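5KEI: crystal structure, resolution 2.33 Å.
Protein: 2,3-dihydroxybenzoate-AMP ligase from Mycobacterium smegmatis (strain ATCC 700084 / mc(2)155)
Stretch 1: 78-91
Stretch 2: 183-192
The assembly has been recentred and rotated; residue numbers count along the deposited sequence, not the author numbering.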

ATOM      1  N   ARG A  78       8.640  -3.967  25.880  1.00 39.54           N
ATOM      2  CA  ARG A  78      10.026  -4.276  26.241  1.00 40.03           C
ATOM      3  C   ARG A  78      10.742  -4.978  25.089  1.00 42.17           C
ATOM      4  O   ARG A  78      11.896  -4.675  24.787  1.00 40.53           O
ATOM      5  CB  ARG A  78      10.098  -5.159  27.494  1.00 34.47           C
ATOM      6  CG  ARG A  78       9.615  -4.488  28.770  1.00 41.67           C
ATOM      7  CD  ARG A  78       9.609  -5.478  29.931  1.00 48.43           C
ATOM      8  NE  ARG A  78       8.487  -5.244  30.846  1.00 56.21           N
ATOM      9  CZ  ARG A  78       7.571  -6.156  31.175  1.00 53.28           C
ATOM     10  NH1 ARG A  78       7.634  -7.386  30.680  1.00 50.88           N
ATOM     11  NH2 ARG A  78       6.590  -5.837  32.013  1.00 53.76           N
ATOM     12  N   LEU A  79      10.043  -5.921  24.462  1.00 35.08           N
ATOM     13  CA  LEU A  79      10.586  -6.657  23.337  1.00 37.73           C
ATOM     14  C   LEU A  79      11.026  -5.730  22.219  1.00 39.13           C
ATOM     15  O   LEU A  79      12.114  -5.890  21.681  1.00 38.05           O
ATOM     16  CB  LEU A  79       9.560  -7.653  22.812  1.00 42.00           C
ATOM     17  CG  LEU A  79       9.334  -8.853  23.724  1.00 37.78           C
ATOM     18  CD1 LEU A  79       8.189  -9.701  23.179  1.00 38.74           C
ATOM     19  CD2 LEU A  79      10.614  -9.654  23.823  1.00 35.16           C
ATOM     20  N   ALA A  80      10.177  -4.764  21.878  1.00 38.77           N
ATOM     21  CA  ALA A  80      10.509  -3.793  20.848  1.00 35.07           C
ATOM     22  C   ALA A  80      11.724  -2.968  21.256  1.00 37.97           C
ATOM     23  O   ALA A  80      12.589  -2.692  20.424  1.00 35.19           O
ATOM     24  CB  ALA A  80       9.326  -2.884  20.562  1.00 35.33           C
ATOM     25  N   ASP A  81      11.769  -2.565  22.529  1.00 39.77           N
ATOM     26  CA  ASP A  81      12.913  -1.822  23.069  1.00 43.04           C
ATOM     27  C   ASP A  81      14.183  -2.639  22.896  1.00 41.25           C
ATOM     28  O   ASP A  81      15.194  -2.144  22.387  1.00 44.84           O
ATOM     29  CB  ASP A  81      12.718  -1.473  24.560  1.00 43.26           C
ATOM     30  CG  ASP A  81      11.895  -0.199  24.780  1.00 47.85           C
ATOM     31  OD1 ASP A  81      11.753   0.610  23.839  1.00 53.12           O
ATOM     32  OD2 ASP A  81      11.387  -0.001  25.907  1.00 46.14           O
ATOM     33  N   ARG A  82      14.122  -3.900  23.311  1.00 40.81           N
ATOM     34  CA  ARG A  82      15.279  -4.786  23.220  1.00 45.91           C
ATOM     35  C   ARG A  82      15.664  -5.052  21.777  1.00 42.82           C
ATOM     36  O   ARG A  82      16.853  -5.127  21.443  1.00 46.19           O
ATOM     37  CB  ARG A  82      15.009  -6.102  23.944  1.00 45.49           C
ATOM     38  CG  ARG A  82      15.291  -6.024  25.434  1.00 52.28           C
ATOM     39  CD  ARG A  82      14.770  -7.253  26.138  1.00 60.38           C
ATOM     40  NE  ARG A  82      15.285  -8.476  25.525  1.00 70.95           N
ATOM     41  CZ  ARG A  82      14.774  -9.685  25.736  1.00 68.74           C
ATOM     42  NH1 ARG A  82      13.722  -9.835  26.535  1.00 66.47           N
ATOM     43  NH2 ARG A  82      15.311 -10.741  25.142  1.00 67.23           N
ATOM     44  N   ALA A  83      14.661  -5.177  20.917  1.00 40.01           N
ATOM     45  CA  ALA A  83      14.917  -5.445  19.517  1.00 37.78           C
ATOM     46  C   ALA A  83      15.600  -4.230  18.911  1.00 34.56           C
ATOM     47  O   ALA A  83      16.469  -4.360  18.057  1.00 30.98           O
ATOM     48  CB  ALA A  83      13.618  -5.782  18.780  1.00 37.55           C
ATOM     49  N   ALA A  84      15.209  -3.049  19.385  1.00 35.85           N
ATOM     50  CA  ALA A  84      15.732  -1.782  18.870  1.00 37.47           C
ATOM     51  C   ALA A  84      17.213  -1.561  19.223  1.00 40.38           C
ATOM     52  O   ALA A  84      18.002  -1.098  18.388  1.00 40.51           O
ATOM     53  CB  ALA A  84      14.885  -0.621  19.387  1.00 33.24           C
ATOM     54  N   ALA A  85      17.576  -1.876  20.464  1.00 43.05           N
ATOM     55  CA  ALA A  85      18.966  -1.813  20.902  1.00 41.11           C
ATOM     56  C   ALA A  85      19.812  -2.775  20.071  1.00 42.16           C
ATOM     57  O   ALA A  85      20.883  -2.412  19.601  1.00 40.86           O
ATOM     58  CB  ALA A  85      19.077  -2.136  22.377  1.00 43.63           C
ATOM     59  N   GLY A  86      19.315  -3.998  19.881  1.00 45.89           N
ATOM     60  CA  GLY A  86      19.999  -4.983  19.056  1.00 40.99           C
ATOM     61  C   GLY A  86      20.263  -4.469  17.647  1.00 46.94           C
ATOM     62  O   GLY A  86      21.375  -4.619  17.106  1.00 44.82           O
ATOM     63  N   ILE A  87      19.239  -3.845  17.059  1.00 42.97           N
ATOM     64  CA  ILE A  87      19.306  -3.342  15.688  1.00 42.30           C
ATOM     65  C   ILE A  87      20.287  -2.180  15.570  1.00 41.07           C
ATOM     66  O   ILE A  87      21.105  -2.147  14.652  1.00 42.27           O
ATOM     67  CB  ILE A  87      17.916  -2.898  15.186  1.00 34.32           C
ATOM     68  CG1 ILE A  87      17.055  -4.127  14.871  1.00 39.00           C
ATOM     69  CG2 ILE A  87      18.053  -2.033  13.950  1.00 31.49           C
ATOM     70  CD1 ILE A  87      15.536  -3.876  14.895  1.00 32.49           C
ATOM     71  N   ALA A  88      20.188  -1.226  16.496  1.00 42.12           N
ATOM     72  CA  ALA A  88      21.150  -0.130  16.599  1.00 44.13           C
ATOM     73  C   ALA A  88      22.580  -0.664  16.792  1.00 44.29           C
ATOM     74  O   ALA A  88      23.563  -0.053  16.346  1.00 43.03           O
ATOM     75  CB  ALA A  88      20.766   0.806  17.757  1.00 39.33           C
ATOM     76  N   GLY A  89      22.676  -1.816  17.448  1.00 41.73           N
ATOM     77  CA  GLY A  89      23.941  -2.487  17.669  1.00 45.55           C
ATOM     78  C   GLY A  89      24.635  -3.013  16.422  1.00 44.10           C
ATOM     79  O   GLY A  89      25.844  -3.265  16.442  1.00 48.56           O
ATOM     80  N   LEU A  90      23.889  -3.197  15.341  1.00 42.75           N
ATOM     81  CA  LEU A  90      24.485  -3.674  14.094  1.00 43.44           C
ATOM     82  C   LEU A  90      24.992  -2.491  13.282  1.00 44.62           C
ATOM     83  O   LEU A  90      25.677  -2.662  12.273  1.00 46.27           O
ATOM     84  CB  LEU A  90      23.480  -4.492  13.262  1.00 43.87           C
ATOM     85  CG  LEU A  90      22.852  -5.774  13.830  1.00 43.62           C
ATOM     86  CD1 LEU A  90      21.825  -6.323  12.847  1.00 44.00           C
ATOM     87  CD2 LEU A  90      23.898  -6.834  14.133  1.00 37.49           C
ATOM     88  N   GLY A  91      24.643  -1.284  13.714  1.00 43.02           N
ATOM     89  CA  GLY A  91      25.094  -0.091  13.020  1.00 40.69           C
ATOM     90  C   GLY A  91      24.035   0.526  12.126  1.00 40.64           C
ATOM     91  O   GLY A  91      24.311   1.471  11.391  1.00 41.99           O
ATOM     92  N   PHE A 183      24.073 -15.910   7.710  1.00 45.74           N
ATOM     93  CA  PHE A 183      23.584 -14.597   8.088  1.00 42.12           C
ATOM     94  C   PHE A 183      23.357 -14.484   9.579  1.00 39.08           C
ATOM     95  O   PHE A 183      23.694 -15.396  10.330  1.00 42.23           O
ATOM     96  CB  PHE A 183      22.291 -14.278   7.350  1.00 39.26           C
ATOM     97  CG  PHE A 183      22.396 -14.420   5.872  1.00 42.16           C
ATOM     98  CD1 PHE A 183      23.102 -13.496   5.126  1.00 41.13           C
ATOM     99  CD2 PHE A 183      21.775 -15.472   5.217  1.00 47.27           C
ATOM    100  CE1 PHE A 183      23.189 -13.614   3.753  1.00 41.03           C
ATOM    101  CE2 PHE A 183      21.857 -15.596   3.837  1.00 48.30           C
ATOM    102  CZ  PHE A 183      22.565 -14.668   3.104  1.00 42.74           C
ATOM    103  N   LEU A 184      22.785 -13.352   9.986  1.00 38.78           N
ATOM    104  CA  LEU A 184      22.469 -13.059  11.383  1.00 39.03           C
ATOM    105  C   LEU A 184      21.169 -13.726  11.826  1.00 39.84           C
ATOM    106  O   LEU A 184      20.251 -13.890  11.026  1.00 40.92           O
ATOM    107  CB  LEU A 184      22.358 -11.550  11.589  1.00 38.28           C
ATOM    108  CG  LEU A 184      23.633 -10.712  11.548  1.00 44.82           C
ATOM    109  CD1 LEU A 184      23.337  -9.312  11.008  1.00 43.11           C
ATOM    110  CD2 LEU A 184      24.235 -10.636  12.934  1.00 41.58           C
ATOM    111  N   SER A 185      21.095 -14.108  13.100  1.00 41.71           N
ATOM    112  CA  SER A 185      19.871 -14.674  13.666  1.00 40.10           C
ATOM    113  C   SER A 185      19.027 -13.565  14.262  1.00 40.24           C
ATOM    114  O   SER A 185      19.519 -12.809  15.101  1.00 41.20           O
ATOM    115  CB  SER A 185      20.178 -15.714  14.741  1.00 40.32           C
ATOM    116  OG  SER A 185      18.989 -16.308  15.245  1.00 40.47           O
ATOM    117  N   TRP A 186      17.767 -13.467  13.833  1.00 35.13           N
ATOM    118  CA  TRP A 186      16.877 -12.429  14.341  1.00 38.54           C
ATOM    119  C   TRP A 186      16.700 -12.580  15.849  1.00 39.40           C
ATOM    120  O   TRP A 186      16.698 -11.593  16.582  1.00 42.20           O
ATOM    121  CB  TRP A 186      15.520 -12.475  13.634  1.00 37.29           C
ATOM    122  CG  TRP A 186      14.478 -11.606  14.287  1.00 37.39           C
ATOM    123  CD1 TRP A 186      13.503 -12.004  15.162  1.00 34.85           C
ATOM    124  CD2 TRP A 186      14.312 -10.188  14.125  1.00 32.02           C
ATOM    125  NE1 TRP A 186      12.741 -10.923  15.544  1.00 34.90           N
ATOM    126  CE2 TRP A 186      13.217  -9.800  14.920  1.00 33.21           C
ATOM    127  CE3 TRP A 186      14.987  -9.213  13.386  1.00 31.49           C
ATOM    128  CZ2 TRP A 186      12.785  -8.486  14.993  1.00 32.96           C
ATOM    129  CZ3 TRP A 186      14.557  -7.917  13.459  1.00 31.16           C
ATOM    130  CH2 TRP A 186      13.465  -7.558  14.256  1.00 31.62           C
ATOM    131  N   ALA A 187      16.581 -13.826  16.300  1.00 40.36           N
ATOM    132  CA  ALA A 187      16.447 -14.133  17.718  1.00 45.24           C
ATOM    133  C   ALA A 187      17.664 -13.653  18.490  1.00 46.81           C
ATOM    134  O   ALA A 187      17.526 -12.989  19.516  1.00 50.19           O
ATOM    135  CB  ALA A 187      16.247 -15.635  17.926  1.00 44.08           C
ATOM    136  N   GLU A 188      18.851 -13.987  17.990  1.00 48.58           N
ATOM    137  CA  GLU A 188      20.094 -13.581  18.639  1.00 50.43           C
ATOM    138  C   GLU A 188      20.160 -12.069  18.759  1.00 47.57           C
ATOM    139  O   GLU A 188      20.387 -11.540  19.841  1.00 47.29           O
ATOM    140  CB  GLU A 188      21.318 -14.091  17.870  1.00 48.56           C
ATOM    141  CG  GLU A 188      21.726 -15.525  18.172  1.00 58.00           C
ATOM    142  CD  GLU A 188      22.972 -15.952  17.393  1.00 70.14           C
ATOM    143  OE1 GLU A 188      23.722 -15.062  16.921  1.00 64.31           O
ATOM    144  OE2 GLU A 188      23.195 -17.178  17.249  1.00 68.38           O
ATOM    145  N   VAL A 189      19.945 -11.381  17.642  1.00 44.21           N
ATOM    146  CA  VAL A 189      20.163  -9.943  17.599  1.00 46.45           C
ATOM    147  C   VAL A 189      19.149  -9.170  18.458  1.00 49.67           C
ATOM    148  O   VAL A 189      19.513  -8.206  19.128  1.00 51.74           O
ATOM    149  CB  VAL A 189      20.117  -9.413  16.149  1.00 46.13           C
ATOM    150  CG1 VAL A 189      20.391  -7.915  16.117  1.00 45.44           C
ATOM    151  CG2 VAL A 189      21.126 -10.153  15.285  1.00 43.77           C
ATOM    152  N   THR A 190      17.891  -9.596  18.459  1.00 48.20           N
ATOM    153  CA  THR A 190      16.851  -8.825  19.140  1.00 45.81           C
ATOM    154  C   THR A 190      16.635  -9.249  20.597  1.00 48.91           C
ATOM    155  O   THR A 190      16.341  -8.420  21.465  1.00 43.61           O
ATOM    156  CB  THR A 190      15.524  -8.923  18.380  1.00 40.08           C
ATOM    157  OG1 THR A 190      15.121 -10.291  18.294  1.00 42.58           O
ATOM    158  CG2 THR A 190      15.695  -8.380  16.983  1.00 36.60           C
ATOM    159  N   ARG A 191      16.783 -10.538  20.872  1.00 53.76           N
ATOM    160  CA  ARG A 191      16.659 -11.016  22.246  1.00 59.86           C
ATOM    161  C   ARG A 191      18.037 -11.091  22.869  1.00 62.80           C
ATOM    162  O   ARG A 191      19.024 -11.314  22.163  1.00 66.11           O
ATOM    163  CB  ARG A 191      15.988 -12.391  22.303  1.00 55.41           C
ATOM    164  CG  ARG A 191      14.695 -12.516  21.502  1.00 51.40           C
ATOM    165  CD  ARG A 191      13.595 -11.593  22.011  1.00 54.54           C
ATOM    166  NE  ARG A 191      12.286 -12.206  21.807  1.00 54.76           N
ATOM    167  CZ  ARG A 191      11.550 -12.070  20.706  1.00 51.39           C
ATOM    168  NH1 ARG A 191      11.996 -11.324  19.700  1.00 43.36           N
ATOM    169  NH2 ARG A 191      10.365 -12.680  20.612  1.00 44.15           N
ATOM    170  N   ALA A 192      18.111 -10.897  24.180  1.00 63.80           N
ATOM    171  CA  ALA A 192      19.361 -11.076  24.916  1.00 79.10           C
ATOM    172  C   ALA A 192      20.526 -10.297  24.302  1.00 80.88           C
ATOM    173  O   ALA A 192      21.689 -10.670  24.457  1.00 79.53           O
ATOM    174  CB  ALA A 192      19.713 -12.569  25.003  1.00 81.36           C
TER

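What does the start of the second stretch offer to the first? Leu184, in the short strand, points its CA-to-CB bond toward the first stretch and meets Leu90 at the far end of that stretch, with Leu184 CD1 3.8 Å from Leu90 CD1. Two methyl groups at this distance are in van der Waals contact, a purely apolar touch. Ser185 follows at the N-cap position and takes no part in the contact; its carbonyl O accepts a bond from Val189 N at 2.9 Å, within the first turn of the short helix. Trp186 sets out sideways, but its ring reaches back, bringing CH2 to 4.3 Å from Ile87 CD1. The methyl lies oblique to the ring, and the distance marks a loose apolar contact. Ala187 and Glu188 then stay out of reach.

Why can the two helices come so close at Val189? Their axes cross almost at right angles, at 95°, and approach to 8.6 Å. Against Val189 the first helix supplies Gly86. Gly86 CA lies 3.3 Å from Val189 O, with an angle of 145° at the hydrogen, a CA-H...O contact. A CB on Gly86 would point toward the second stretch and fall 2.0 Å from Val189 O, a clash, so the absence of a side chain is what makes room for the carbonyl. The Val189 side chain also points toward the first stretch, and its CG1 packs 3.9 Å from Leu90 CD1. That same Leu90 methyl touches Leu184, so it bridges the strand and the helix of the second stretch.

How does Thr190 fit against a backbone so near its own? Thr190 CA and Ala83 CA are 3.9 Å apart, the register point of the contact, and Thr190 CB lies 3.7 Å from Ala83 CB. The small alanine side chain suits so tight an approach. Thr190 adopts the p rotamer, and its OG1 donates to Trp186 O at 2.7 Å, so the hydroxyl is engaged within its own helix. Thr190 O sits 3.3 Å from Arg82 O, but both are acceptors, and this is proximity without a hydrogen bond.

What happens as the chain leaves the helix? Arg191 is the first residue to depart from helical angles, and although its CA-to-CB bond points away overall, CB still touches the first stretch, 3.4 Å from Arg82 NH2. Farther out, Leu79 CD2 lies over one face of the Arg191 guanidinium, 3.7 Å from Arg191 NE, while NH1 and NH2 of that group are hydrogen-bonded elsewhere in the structure. Arg82 NH2 also comes within 3.0 Å of Ala192 N, near the guanidinium plane, yet both atoms are donors and no bond forms. No hydrogen bond links the two stretches anywhere; the contact is one of close packing, with 513 Å² buried over both sides.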